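Local coordinates for structure-specific endonuclease subunit SLX4 (Thielavia terrestris, PDB 6SEI), which is probably the regulatory subunit of the SLX1-SLX4 endonuclease that cuts branched DNA during repair and recombination, represented here by its C-terminal, SLX4-family part, at residues Arg21-Ala26 and Gly63-Val68. Sequence-based numbering, arbitrary orientation.
With CA (calcium ion), chain H.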
# COMPACT_ATOMS: atom_id res chain seq x y z
N ARG B 21 -25.20 -6.58 33.55
CA ARG B 21 -25.80 -5.46 34.27
C ARG B 21 -26.13 -5.85 35.70
O ARG B 21 -26.02 -5.03 36.62
CB ARG B 21 -27.06 -4.98 33.55
CG ARG B 21 -26.79 -4.03 32.39
CD ARG B 21 -28.06 -3.29 31.97
NE ARG B 21 -28.62 -3.81 30.73
CZ ARG B 21 -28.56 -3.18 29.56
NH1 ARG B 21 -29.10 -3.73 28.47
NH2 ARG B 21 -27.95 -2.01 29.47
N TYR B 22 -26.54 -7.11 35.92
CA TYR B 22 -26.79 -7.59 37.27
C TYR B 22 -25.49 -7.70 38.07
O TYR B 22 -25.48 -7.41 39.27
CB TYR B 22 -27.50 -8.94 37.23
CG TYR B 22 -28.99 -8.86 36.99
CD1 TYR B 22 -29.82 -8.22 37.90
CD2 TYR B 22 -29.56 -9.45 35.87
CE1 TYR B 22 -31.19 -8.15 37.68
CE2 TYR B 22 -30.92 -9.38 35.65
CZ TYR B 22 -31.73 -8.74 36.55
OH TYR B 22 -33.08 -8.67 36.33
N ILE B 23 -24.41 -8.13 37.43
CA ILE B 23 -23.12 -8.20 38.12
C ILE B 23 -22.63 -6.81 38.46
O ILE B 23 -22.15 -6.55 39.58
CB ILE B 23 -22.09 -8.97 37.28
CG1 ILE B 23 -22.60 -10.38 36.95
CG2 ILE B 23 -20.76 -9.05 38.01
CD1 ILE B 23 -21.75 -11.09 35.93
N THR B 24 -22.72 -5.88 37.51
CA THR B 24 -22.30 -4.50 37.76
C THR B 24 -23.04 -3.92 38.95
O THR B 24 -22.43 -3.43 39.90
CB THR B 24 -22.52 -3.65 36.51
OG1 THR B 24 -21.88 -4.29 35.39
CG2 THR B 24 -21.94 -2.26 36.70
N GLN B 25 -24.38 -3.98 38.93
CA GLN B 25 -25.16 -3.42 40.02
C GLN B 25 -24.84 -4.10 41.34
O GLN B 25 -24.77 -3.44 42.39
CB GLN B 25 -26.65 -3.53 39.71
CG GLN B 25 -27.47 -2.37 40.25
CD GLN B 25 -27.44 -1.15 39.34
OE1 GLN B 25 -26.38 -0.56 39.10
NE2 GLN B 25 -28.61 -0.76 38.82
N ALA B 26 -24.61 -5.41 41.32
CA ALA B 26 -24.26 -6.12 42.55
C ALA B 26 -22.96 -5.58 43.14
O ALA B 26 -22.90 -5.27 44.34
CB ALA B 26 -24.14 -7.62 42.27
N GLY B 63 -25.58 -14.43 47.72
CA GLY B 63 -26.65 -13.51 48.05
C GLY B 63 -26.64 -12.22 47.25
O GLY B 63 -27.65 -11.51 47.25
N GLN B 64 -25.55 -11.90 46.56
CA GLN B 64 -25.44 -10.59 45.91
C GLN B 64 -26.33 -10.50 44.68
O GLN B 64 -27.08 -9.53 44.52
CB GLN B 64 -23.98 -10.33 45.54
CG GLN B 64 -23.26 -9.44 46.51
CD GLN B 64 -23.60 -9.74 47.96
OE1 GLN B 64 -24.30 -8.97 48.62
NE2 GLN B 64 -23.10 -10.87 48.45
N LEU B 65 -26.25 -11.49 43.79
CA LEU B 65 -27.11 -11.48 42.61
C LEU B 65 -28.58 -11.53 43.00
O LEU B 65 -29.41 -10.83 42.41
CB LEU B 65 -26.76 -12.65 41.69
CG LEU B 65 -25.34 -12.66 41.12
CD1 LEU B 65 -25.02 -13.99 40.46
CD2 LEU B 65 -25.17 -11.51 40.13
N ASP B 66 -28.90 -12.34 44.01
CA ASP B 66 -30.27 -12.39 44.53
C ASP B 66 -30.69 -11.03 45.09
O ASP B 66 -31.85 -10.63 44.97
CB ASP B 66 -30.36 -13.46 45.61
CG ASP B 66 -31.79 -13.84 45.95
OD1 ASP B 66 -32.69 -13.56 45.13
OD2 ASP B 66 -32.00 -14.41 47.04
N ARG B 67 -29.74 -10.31 45.70
CA ARG B 67 -30.05 -9.00 46.26
C ARG B 67 -30.51 -8.03 45.17
O ARG B 67 -31.51 -7.32 45.34
CB ARG B 67 -28.82 -8.45 46.98
CG ARG B 67 -29.09 -7.28 47.89
CD ARG B 67 -27.79 -6.68 48.39
NE ARG B 67 -27.19 -5.77 47.42
CZ ARG B 67 -25.99 -5.94 46.88
NH1 ARG B 67 -25.25 -6.99 47.21
NH2 ARG B 67 -25.52 -5.06 46.00
N VAL B 68 -29.79 -7.99 44.05
CA VAL B 68 -30.08 -7.05 42.98
C VAL B 68 -31.03 -7.67 41.96
O VAL B 68 -31.12 -7.21 40.82
CB VAL B 68 -28.78 -6.58 42.30
CG1 VAL B 68 -27.90 -5.85 43.30
CG2 VAL B 68 -28.04 -7.75 41.69
CA CA H . -35.11 -13.93 44.28
O HOH W 1 -34.41 -15.49 45.88
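Two helices of the Slx4 endonuclease family domain cross here: helix 12-29, through Arg21-Ala26, and the C-terminal end of helix 53-67. The segment axes cross at 104° and come within 8.9 Å of each other. Val68, just past the helix end, points toward helix 12-29. Its CG1 lies 3.7 Å from Ala26 CA, and its CG2 sits 3.9 Å from Ala26 CB. The edge of the Tyr22 ring, at CE1, comes 3.3 Å from Val68 O, near the ring plane. Deeper in, Leu65 CD2 meets Ile23 CG1, and Leu60 touches both side chains. One hydrogen bond links the two segments. Arg67, its chain bent at chi3 (81°), sends NH2 to Ala26 O at 3.1 Å. This bond is nearly straight (167°), lies in the guanidinium plane and uses a carbonyl lone pair. NH2 also bonds Thr29 OG1, a second hydrogen bond between the helices, so two acceptors hold this end of the guanidinium. An alanine at Val68 would probably loosen the packing on Ala26, because both CG methyls would go. Asp66 binds calcium through OD1 at 2.6 Å, together with Asp71 and a water. The steep crossing of two helices fits the small, mainly helical HTH-clan domain of SLX4.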